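Local atomic coordinates of dihydrodipicolinate synthase family protein (Sinorhizobium meliloti, PDB entry 4DNH), a protein that is of unknown function but folds as a closed eight-stranded beta/alpha barrel, and may be an enzyme related to dihydrodipicolinate synthase. Residues A66-L71 / V78-D83; W72-G77 / V285-L290; R173-V178 / E200-N205; I188-E193 / A210-C215. All coordinates share one frame; numbering follows the deposited sequence.

Contact 1 of 4, residues A66-L71 / V78-D83; sequences AFRHRL and VAESMD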
# COMPACT_ATOMS: atom_id res chain seq x y z
N ALA A 66 -7.77 14.75 -1.96
CA ALA A 66 -8.71 14.43 -3.04
C ALA A 66 -8.64 12.95 -3.40
O ALA A 66 -9.65 12.34 -3.74
CB ALA A 66 -8.49 15.28 -4.26
N PHE A 67 -7.46 12.36 -3.31
CA PHE A 67 -7.32 10.94 -3.63
C PHE A 67 -7.90 10.00 -2.56
O PHE A 67 -8.45 8.96 -2.89
CB PHE A 67 -5.87 10.59 -3.96
CG PHE A 67 -5.70 9.20 -4.45
CD1 PHE A 67 -6.04 8.87 -5.76
CD2 PHE A 67 -5.20 8.21 -3.60
CE1 PHE A 67 -5.89 7.57 -6.22
CE2 PHE A 67 -5.05 6.92 -4.06
CZ PHE A 67 -5.39 6.59 -5.37
N ARG A 68 -7.78 10.34 -1.28
CA ARG A 68 -8.56 9.65 -0.25
C ARG A 68 -10.07 9.65 -0.53
O ARG A 68 -10.74 8.63 -0.36
CB ARG A 68 -8.26 10.23 1.12
CG ARG A 68 -6.96 9.73 1.73
CD ARG A 68 -5.77 10.58 1.32
NE ARG A 68 -4.51 9.89 1.61
CZ ARG A 68 -3.49 9.75 0.75
NH1 ARG A 68 -3.57 10.26 -0.48
NH2 ARG A 68 -2.40 9.07 1.14
N HIS A 69 -10.62 10.78 -0.99
CA HIS A 69 -12.05 10.86 -1.30
C HIS A 69 -12.44 9.99 -2.46
O HIS A 69 -13.51 9.35 -2.44
CB HIS A 69 -12.52 12.30 -1.53
CG HIS A 69 -12.55 13.14 -0.27
ND1 HIS A 69 -13.55 13.05 0.64
CD2 HIS A 69 -11.66 14.10 0.22
CE1 HIS A 69 -13.31 13.91 1.65
NE2 HIS A 69 -12.16 14.55 1.39
N ARG A 70 -11.57 9.94 -3.46
CA ARG A 70 -11.74 9.02 -4.59
C ARG A 70 -11.84 7.58 -4.09
O ARG A 70 -12.69 6.80 -4.58
CB ARG A 70 -10.57 9.15 -5.58
CG ARG A 70 -10.75 8.42 -6.90
CD ARG A 70 -9.48 8.59 -7.73
NE ARG A 70 -9.22 7.52 -8.71
CZ ARG A 70 -9.80 7.44 -9.91
NH1 ARG A 70 -10.71 8.35 -10.28
NH2 ARG A 70 -9.48 6.43 -10.73
N LEU A 71 -10.99 7.22 -3.13
CA LEU A 71 -11.00 5.85 -2.60
C LEU A 71 -12.26 5.59 -1.80
O LEU A 71 -12.93 4.59 -2.00
CB LEU A 71 -9.75 5.50 -1.77
CG LEU A 71 -8.39 5.42 -2.46
CD1 LEU A 71 -7.29 5.19 -1.42
CD2 LEU A 71 -8.33 4.35 -3.53
N VAL A 78 -9.06 3.38 3.46
CA VAL A 78 -7.78 4.04 3.28
C VAL A 78 -6.81 3.62 4.40
O VAL A 78 -7.14 3.72 5.60
CB VAL A 78 -7.96 5.58 3.23
CG1 VAL A 78 -6.64 6.31 3.47
CG2 VAL A 78 -8.57 6.01 1.89
N ALA A 79 -5.63 3.16 4.01
CA ALA A 79 -4.54 2.86 4.94
C ALA A 79 -3.53 4.00 4.85
O ALA A 79 -2.82 4.11 3.84
CB ALA A 79 -3.86 1.55 4.56
N GLU A 80 -3.46 4.84 5.88
CA GLU A 80 -2.73 6.09 5.75
C GLU A 80 -1.31 6.09 6.23
O GLU A 80 -0.97 5.46 7.24
CB GLU A 80 -3.43 7.25 6.45
CG GLU A 80 -4.26 8.10 5.51
CD GLU A 80 -3.47 8.79 4.42
OE1 GLU A 80 -2.35 8.38 4.05
OE2 GLU A 80 -4.03 9.76 3.90
N SER A 81 -0.52 6.86 5.49
CA SER A 81 0.87 7.08 5.80
C SER A 81 1.57 5.72 5.87
O SER A 81 2.40 5.46 6.73
CB SER A 81 0.99 7.88 7.10
OG SER A 81 0.47 9.19 6.93
N MSE A 82 1.22 4.85 4.92
CA MSE A 82 1.80 3.52 4.86
C MSE A 82 2.98 3.50 3.94
O MSE A 82 3.44 4.54 3.43
CB MSE A 82 0.68 2.56 4.44
CG MSE A 82 -0.28 2.34 5.61
SE MSE A 82 0.71 1.37 7.03
CE MSE A 82 0.79 -0.36 6.09
N ASP A 83 3.50 2.30 3.69
CA ASP A 83 4.65 2.15 2.82
C ASP A 83 4.41 2.80 1.46
O ASP A 83 5.31 3.38 0.90
CB ASP A 83 5.00 0.67 2.64
CG ASP A 83 6.34 0.48 1.97
OD1 ASP A 83 7.37 0.59 2.67
OD2 ASP A 83 6.36 0.23 0.74
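Arg68 reaches off helix 61-73 to the buried carboxylate of Glu80, at the end of the barrel strand that this helix leads into. Its CB sets CG beside the backbone N (chi1 -80°), and CG then lies 3.9 Å from Val78 CG1. A bend at chi2 turns the rest of the chain along the strand, where CD passes beside Glu80 OE2. NE donates to that same oxygen, at a modelled length that is doubtful. At the tip, NH2 makes the second bond of the salt bridge, to Glu80 OE1 at 3.0 Å and nearly straight (166°). OE1 lies near the guanidinium plane, while NH2 comes to it from the syn side, tilted about 31° out of the carboxylate plane. NH1 turns elsewhere, to the carbonyls of Thr64 and His42. Below the ion pair, Leu71 CD1 rests on Val78 CG2 at 3.6 Å, adding apolar packing between the helix and the second strand of the beta-alpha-beta unit. Ser81 N also comes to Glu80 OE1, from the anti side, and Ser103 OG bonds to OE2. Held on both oxygens by Arg68 NH2, Ser81 N and Ser103 OG, the buried carboxylate is probably fixed in its rotation.

Contact 2 of 4, residues W72-G77 / V285-L290; sequences WDLGLG and VASAAL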
# COMPACT_ATOMS: atom_id res chain seq x y z
N TRP A 72 -12.60 6.51 -0.90
CA TRP A 72 -13.85 6.38 -0.15
C TRP A 72 -15.05 6.28 -1.05
O TRP A 72 -15.93 5.47 -0.76
CB TRP A 72 -14.00 7.47 0.88
CG TRP A 72 -12.98 7.35 1.98
CD1 TRP A 72 -12.51 6.18 2.58
CD2 TRP A 72 -12.26 8.44 2.66
NE1 TRP A 72 -11.59 6.47 3.56
CE2 TRP A 72 -11.39 7.80 3.66
CE3 TRP A 72 -12.25 9.84 2.55
CZ2 TRP A 72 -10.56 8.54 4.49
CZ3 TRP A 72 -11.40 10.57 3.40
CH2 TRP A 72 -10.58 9.93 4.34
N ASP A 73 -15.07 7.05 -2.14
CA ASP A 73 -16.18 7.05 -3.14
C ASP A 73 -16.40 5.68 -3.74
O ASP A 73 -17.54 5.30 -4.02
CB ASP A 73 -15.90 8.01 -4.30
CG ASP A 73 -16.10 9.48 -3.93
OD1 ASP A 73 -16.64 9.77 -2.84
OD2 ASP A 73 -15.70 10.35 -4.74
N LEU A 74 -15.30 4.96 -3.97
CA LEU A 74 -15.35 3.63 -4.57
C LEU A 74 -15.59 2.54 -3.53
O LEU A 74 -15.65 1.35 -3.87
CB LEU A 74 -14.06 3.35 -5.35
CG LEU A 74 -13.81 4.21 -6.59
CD1 LEU A 74 -12.36 4.09 -7.02
CD2 LEU A 74 -14.71 3.86 -7.77
N GLY A 75 -15.73 2.93 -2.27
CA GLY A 75 -16.02 1.99 -1.19
C GLY A 75 -14.80 1.39 -0.53
O GLY A 75 -14.95 0.64 0.43
N LEU A 76 -13.61 1.71 -1.05
CA LEU A 76 -12.36 1.16 -0.51
C LEU A 76 -11.98 1.89 0.75
O LEU A 76 -12.25 3.08 0.88
CB LEU A 76 -11.23 1.29 -1.54
CG LEU A 76 -11.50 0.61 -2.88
CD1 LEU A 76 -10.47 1.00 -3.92
CD2 LEU A 76 -11.52 -0.89 -2.72
N GLY A 77 -11.39 1.19 1.71
CA GLY A 77 -10.86 1.86 2.89
C GLY A 77 -9.51 2.51 2.57
O GLY A 77 -8.88 2.20 1.55
N VAL A 285 -11.25 -0.59 -10.68
CA VAL A 285 -11.39 -1.99 -11.06
C VAL A 285 -11.57 -2.86 -9.82
O VAL A 285 -12.44 -3.74 -9.79
CB VAL A 285 -10.15 -2.49 -11.84
CG1 VAL A 285 -10.26 -3.97 -12.16
CG2 VAL A 285 -9.96 -1.68 -13.12
N ALA A 286 -10.75 -2.60 -8.80
CA ALA A 286 -10.83 -3.37 -7.55
C ALA A 286 -12.23 -3.26 -6.95
O ALA A 286 -12.82 -4.27 -6.53
CB ALA A 286 -9.78 -2.89 -6.56
N SER A 287 -12.74 -2.03 -6.91
CA SER A 287 -14.07 -1.75 -6.45
C SER A 287 -15.09 -2.59 -7.24
O SER A 287 -15.86 -3.34 -6.65
CB SER A 287 -14.37 -0.26 -6.59
OG SER A 287 -15.73 0.04 -6.29
N ALA A 288 -15.06 -2.47 -8.57
CA ALA A 288 -15.99 -3.21 -9.44
C ALA A 288 -15.92 -4.72 -9.20
O ALA A 288 -16.94 -5.41 -9.25
CB ALA A 288 -15.73 -2.89 -10.90
N ALA A 289 -14.72 -5.22 -8.94
CA ALA A 289 -14.52 -6.65 -8.75
C ALA A 289 -14.93 -7.11 -7.36
O ALA A 289 -15.50 -8.19 -7.21
CB ALA A 289 -13.09 -7.04 -9.07
N LEU A 290 -14.64 -6.31 -6.35
CA LEU A 290 -15.10 -6.61 -5.00
C LEU A 290 -16.62 -6.62 -4.91
O LEU A 290 -17.19 -7.34 -4.09
CB LEU A 290 -14.52 -5.61 -4.00
CG LEU A 290 -13.02 -5.72 -3.69
CD1 LEU A 290 -12.54 -4.48 -2.97
CD2 LEU A 290 -12.67 -6.96 -2.90
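Ser287 and Leu74 meet where helix 61-73 gives out and helix 283-294 runs past it. This is the tight part. Ser287 OG, set anti to its own backbone N (chi1 173°), donates to Leu74 O at 2.8 Å. It arrives in the carbonyl plane on a lone pair, with a C=O...O angle of 134°. Beneath the bond the two side chains press together, Leu74 CB lying 3.8 Å from Ser287 CB.

The carbonyl is available because the chain is turning out of the helix in a Schellman motif. Gly75 N bonds back to Trp72 O at 3.0 Å, and Leu76 N probably does the same to Leu71 O. Gly75 takes up positive phi (89°), where any CB would jam against Leu74 O, the very oxygen that Ser287 uses.

Further along, the fit is looser. Leu76 reaches helix 283-294 through a single methyl pair, its CD2 3.7 Å from Leu290 CD1, the two side chains crossing at about a right angle. Leu76 and Leu74 both also lean on Ala283, and Leu290 on Phe33. Toward the outside sit Gly75 and Ala288, both partly exposed and neither touching the opposite segment. The contact thus joins the first barrel helix to helix 283-294, which comes after the last barrel strand and the short helix 278-281, across the seam where the barrel closes. Ser287 OG has a stronger partner in Arg28 NH2, so the hydroxyl links a cationic donor to a helix-end carbonyl, an arrangement likely to strengthen both bonds.

Contact 3 of 4, residues R173-V178 / E200-N205; sequences RVYDRV and EGYWGN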
# COMPACT_ATOMS: atom_id res chain seq x y z
N ARG A 173 8.21 -9.18 24.03
CA ARG A 173 8.09 -8.17 25.08
C ARG A 173 7.57 -6.82 24.57
O ARG A 173 6.71 -6.20 25.20
CB ARG A 173 9.42 -7.97 25.81
CG ARG A 173 9.69 -8.99 26.90
CD ARG A 173 11.18 -9.06 27.21
NE ARG A 173 11.63 -10.44 27.45
CZ ARG A 173 12.89 -10.85 27.35
NH1 ARG A 173 13.19 -12.13 27.58
NH2 ARG A 173 13.86 -10.01 27.01
N VAL A 174 8.11 -6.38 23.43
CA VAL A 174 7.73 -5.10 22.84
C VAL A 174 6.26 -5.13 22.44
O VAL A 174 5.47 -4.30 22.90
CB VAL A 174 8.65 -4.71 21.66
CG1 VAL A 174 8.03 -3.63 20.80
CG2 VAL A 174 10.00 -4.25 22.20
N TYR A 175 5.87 -6.10 21.61
CA TYR A 175 4.47 -6.26 21.22
C TYR A 175 3.53 -6.61 22.39
O TYR A 175 2.32 -6.42 22.31
CB TYR A 175 4.35 -7.25 20.06
CG TYR A 175 4.82 -6.68 18.74
CD1 TYR A 175 6.17 -6.63 18.43
CD2 TYR A 175 3.91 -6.18 17.81
CE1 TYR A 175 6.61 -6.11 17.22
CE2 TYR A 175 4.34 -5.65 16.61
CZ TYR A 175 5.69 -5.62 16.31
OH TYR A 175 6.13 -5.10 15.11
N ASP A 176 4.10 -7.12 23.48
CA ASP A 176 3.32 -7.37 24.69
C ASP A 176 2.93 -6.05 25.36
O ASP A 176 1.76 -5.86 25.71
CB ASP A 176 4.07 -8.32 25.64
CG ASP A 176 3.39 -8.46 27.01
OD1 ASP A 176 2.16 -8.70 27.08
OD2 ASP A 176 4.11 -8.34 28.02
N ARG A 177 3.88 -5.12 25.52
CA ARG A 177 3.55 -3.84 26.12
C ARG A 177 2.70 -2.99 25.18
O ARG A 177 1.64 -2.50 25.57
CB ARG A 177 4.79 -3.08 26.60
CG ARG A 177 4.45 -1.97 27.61
CD ARG A 177 5.54 -1.74 28.64
NE ARG A 177 5.77 -2.92 29.48
CZ ARG A 177 6.82 -3.10 30.28
NH1 ARG A 177 7.77 -2.17 30.36
NH2 ARG A 177 6.93 -4.21 31.00
N VAL A 178 3.16 -2.84 23.95
CA VAL A 178 2.45 -2.07 22.94
C VAL A 178 0.97 -2.49 22.84
O VAL A 178 0.08 -1.65 23.00
CB VAL A 178 3.15 -2.12 21.56
CG1 VAL A 178 2.28 -1.49 20.48
CG2 VAL A 178 4.50 -1.41 21.61
N GLU A 200 15.26 -6.53 8.10
CA GLU A 200 15.87 -7.84 7.89
C GLU A 200 15.76 -8.76 9.12
O GLU A 200 16.23 -8.42 10.22
CB GLU A 200 17.33 -7.64 7.47
CG GLU A 200 18.15 -6.70 8.36
CD GLU A 200 19.54 -6.38 7.80
OE1 GLU A 200 20.12 -7.20 7.05
OE2 GLU A 200 20.07 -5.29 8.13
N GLY A 201 15.15 -9.93 8.91
CA GLY A 201 14.97 -10.92 9.97
C GLY A 201 14.01 -10.50 11.07
O GLY A 201 14.26 -10.78 12.25
N TYR A 202 12.92 -9.83 10.70
CA TYR A 202 11.93 -9.37 11.67
C TYR A 202 11.24 -10.55 12.38
O TYR A 202 11.02 -11.61 11.77
CB TYR A 202 10.91 -8.43 11.01
CG TYR A 202 10.30 -7.44 11.97
CD1 TYR A 202 11.00 -6.29 12.35
CD2 TYR A 202 9.03 -7.64 12.51
CE1 TYR A 202 10.44 -5.38 13.24
CE2 TYR A 202 8.47 -6.73 13.39
CZ TYR A 202 9.17 -5.60 13.75
OH TYR A 202 8.62 -4.70 14.63
N TRP A 203 10.91 -10.35 13.67
CA TRP A 203 10.42 -11.38 14.62
C TRP A 203 11.50 -12.19 15.28
O TRP A 203 11.23 -12.97 16.19
CB TRP A 203 9.33 -12.27 14.02
CG TRP A 203 8.15 -11.49 13.48
CD1 TRP A 203 7.74 -11.40 12.16
CD2 TRP A 203 7.22 -10.64 14.23
NE1 TRP A 203 6.64 -10.59 12.04
CE2 TRP A 203 6.27 -10.10 13.24
CE3 TRP A 203 7.06 -10.29 15.56
CZ2 TRP A 203 5.24 -9.24 13.60
CZ3 TRP A 203 6.01 -9.43 15.91
CH2 TRP A 203 5.13 -8.92 14.95
N GLY A 204 12.74 -12.01 14.83
CA GLY A 204 13.90 -12.62 15.47
C GLY A 204 14.56 -13.78 14.73
O GLY A 204 15.49 -14.38 15.25
N ASN A 205 14.07 -14.09 13.53
CA ASN A 205 14.68 -15.14 12.71
C ASN A 205 14.83 -14.74 11.25
O ASN A 205 13.94 -14.12 10.66
CB ASN A 205 13.88 -16.44 12.81
CG ASN A 205 14.71 -17.66 12.48
OD1 ASN A 205 15.36 -17.73 11.43
ND2 ASN A 205 14.70 -18.64 13.37
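Tyr175 leaves helix 168-181 to meet two aromatic neighbours, Tyr202 and Trp203, in the loop that follows strand 186-191. The segment opens with Arg173, whose carbonyl takes the backbone N of Arg177 and keeps this turn helical. Val174 comes next and packs on Ile132 and Leu161. At Tyr175, CG stands beside the backbone N (chi1 -74°), which sends the ring out from the helix into the aromatic group. Tyr202 OH lies at the edge of that ring, in its plane, and donates to Tyr175 OH at 2.6 Å; the two phenols approach from opposite directions. Tyr202 OH has a second bond, from Ser158 N, so it both gives and receives. Trp203 comes over one face of Tyr175, with CZ3 3.6 Å above the plane and displaced toward the rim. The pair is oblique, planes at 46° and centroids 4.8 Å apart. In TIM-barrel terms, an outer helix is meeting the long loop that leads from the next strand to helix 208-221. A type II turn from Gly201 to Gly204, closed by Gly204 N to Gly201 O at 3.2 Å, places Tyr202 and Trp203 at its two central positions and lets their rings reach the same tyrosine. Replacing Tyr175 with an alanine would probably leave the Tyr202 hydroxyl without its acceptor and open a gap beside the Trp203 six-membered ring. One turn on, Val178 N bonds to Val174 O at 2.9 Å, while its side chain packs against Ile143.

Contact 4 of 4, residues I188-E193 / A210-C215; sequences IHWLGE and AAMKTC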
# COMPACT_ATOMS: atom_id res chain seq x y z
N ILE A 188 -1.63 -5.58 12.51
CA ILE A 188 -0.19 -5.75 12.58
C ILE A 188 0.38 -5.88 11.18
O ILE A 188 -0.13 -6.61 10.34
CB ILE A 188 0.20 -6.97 13.43
CG1 ILE A 188 -0.10 -6.69 14.91
CG2 ILE A 188 1.68 -7.31 13.24
CD1 ILE A 188 0.28 -7.81 15.85
N HIS A 189 1.47 -5.17 10.94
CA HIS A 189 2.08 -5.20 9.65
C HIS A 189 3.44 -5.86 9.66
O HIS A 189 4.37 -5.42 10.33
CB HIS A 189 2.14 -3.80 9.09
CG HIS A 189 2.61 -3.73 7.67
ND1 HIS A 189 3.10 -2.60 7.13
CD2 HIS A 189 2.67 -4.70 6.67
CE1 HIS A 189 3.45 -2.83 5.86
NE2 HIS A 189 3.19 -4.12 5.58
N TRP A 190 3.52 -6.97 8.93
CA TRP A 190 4.77 -7.65 8.64
C TRP A 190 5.23 -7.26 7.25
O TRP A 190 4.77 -7.80 6.25
CB TRP A 190 4.58 -9.15 8.75
CG TRP A 190 5.87 -9.92 8.67
CD1 TRP A 190 7.15 -9.42 8.43
CD2 TRP A 190 6.04 -11.37 8.77
NE1 TRP A 190 8.07 -10.43 8.40
CE2 TRP A 190 7.47 -11.63 8.59
CE3 TRP A 190 5.18 -12.44 8.98
CZ2 TRP A 190 8.00 -12.92 8.64
CZ3 TRP A 190 5.72 -13.74 9.03
CH2 TRP A 190 7.10 -13.96 8.86
N LEU A 191 6.14 -6.29 7.20
CA LEU A 191 6.69 -5.74 5.96
C LEU A 191 8.00 -6.45 5.61
O LEU A 191 8.94 -6.43 6.40
CB LEU A 191 6.95 -4.24 6.18
CG LEU A 191 7.37 -3.26 5.07
CD1 LEU A 191 6.39 -3.25 3.91
CD2 LEU A 191 7.51 -1.86 5.65
N GLY A 192 8.06 -7.09 4.44
CA GLY A 192 9.27 -7.82 4.01
C GLY A 192 10.46 -6.96 3.59
O GLY A 192 10.31 -5.76 3.33
N GLU A 193 11.64 -7.58 3.53
CA GLU A 193 12.90 -6.87 3.25
C GLU A 193 13.05 -6.30 1.84
O GLU A 193 13.90 -5.44 1.59
CB GLU A 193 14.15 -7.71 3.62
CG GLU A 193 14.10 -9.19 3.29
CD GLU A 193 13.55 -10.02 4.44
OE1 GLU A 193 12.41 -10.52 4.31
OE2 GLU A 193 14.24 -10.16 5.48
N ALA A 210 10.14 -19.59 10.45
CA ALA A 210 10.38 -19.63 11.88
C ALA A 210 9.96 -18.31 12.52
O ALA A 210 9.45 -18.29 13.64
CB ALA A 210 11.85 -19.94 12.17
N ALA A 211 10.17 -17.21 11.81
CA ALA A 211 9.66 -15.90 12.21
C ALA A 211 8.11 -15.91 12.31
O ALA A 211 7.54 -15.29 13.21
CB ALA A 211 10.14 -14.83 11.25
N MSE A 212 7.46 -16.62 11.39
CA MSE A 212 6.02 -16.83 11.42
C MSE A 212 5.54 -17.33 12.77
O MSE A 212 4.56 -16.83 13.30
CB MSE A 212 5.66 -17.84 10.34
CG MSE A 212 4.36 -17.44 9.65
SE MSE A 212 3.60 -18.94 8.62
CE MSE A 212 3.59 -20.35 10.01
N LYS A 213 6.25 -18.32 13.32
CA LYS A 213 5.94 -18.91 14.64
C LYS A 213 5.84 -17.86 15.75
O LYS A 213 4.88 -17.85 16.52
CB LYS A 213 7.01 -19.96 15.00
CG LYS A 213 6.65 -20.92 16.13
CD LYS A 213 7.91 -21.51 16.74
CE LYS A 213 7.92 -23.04 16.72
NZ LYS A 213 6.91 -23.67 17.61
N THR A 214 6.84 -16.98 15.81
CA THR A 214 6.88 -15.91 16.80
C THR A 214 5.73 -14.95 16.57
O THR A 214 5.12 -14.46 17.53
CB THR A 214 8.20 -15.12 16.69
OG1 THR A 214 9.29 -16.02 16.50
CG2 THR A 214 8.45 -14.30 17.95
N CYS A 215 5.44 -14.68 15.30
CA CYS A 215 4.39 -13.73 14.92
C CYS A 215 3.01 -14.26 15.31
O CYS A 215 2.21 -13.53 15.90
CB CYS A 215 4.45 -13.48 13.42
SG CYS A 215 3.27 -12.23 12.88
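Trp190 extends toward helix 208-221 with CG opposite its backbone N (chi1 -171°), and a chi2 of -4° keeps CD1 on the side of CA, so that the six-membered ring leads toward Ala211, Met212 and Cys215. Cys215 adopts the matching torsion, its SG also opposite the backbone N (chi1 -176°), and points back at the indole. The two elements are the first strand and the helix of a beta-alpha-beta unit of the TIM barrel, completed by strand 226-232; their short segments run almost antiparallel, with axes 11.7 Å apart. The indole spans that distance. Its CZ2 touches Ala211 CB at 3.9 Å, and CH2 comes up to the backbone, 3.7 Å from Met212 N. Met212, modelled as selenomethionine, offers CG to the ring edge, in the indole plane; the rest of its chain leads away, its end turned by the chi3 bend, and the side chain also touches Gln245 and Met242. Trp203, from the loop between strand and helix, adds an edge-to-face partner to the indole. Were Trp190 a leucine, the layer between strand and helix would probably be left with a gap in front of Ala211 and Cys215, and Trp203 would lose its edge-to-face partner. The sulfur-aromatic contact is an oblique one: Cys215 SG lies 5.3 Å from the centroid of the six-membered ring of Trp190, well off its normal.

The four contacts fall into two pairs on one eight-stranded barrel. Contacts 1 and 2, centres 12 Å apart, share helix 61-73 and interleave along the chain. Contacts 3 and 4, centres 9 Å apart, likewise interleave, with helix 168-181 followed directly by strand 186-191, and they touch through Tyr202 O on Ala211 CB. Contact 1 closes before contacts 3 and 4 open, whereas contact 2, closing over some 200 residues, encloses both of these. Contacts 2 and 3 have their centres about 33 Å apart, on opposite sides of the chain's centre. The barrel sheet connects the pairs: contacts 1 and 4 both reach it, and Met82 packs on His189 between them.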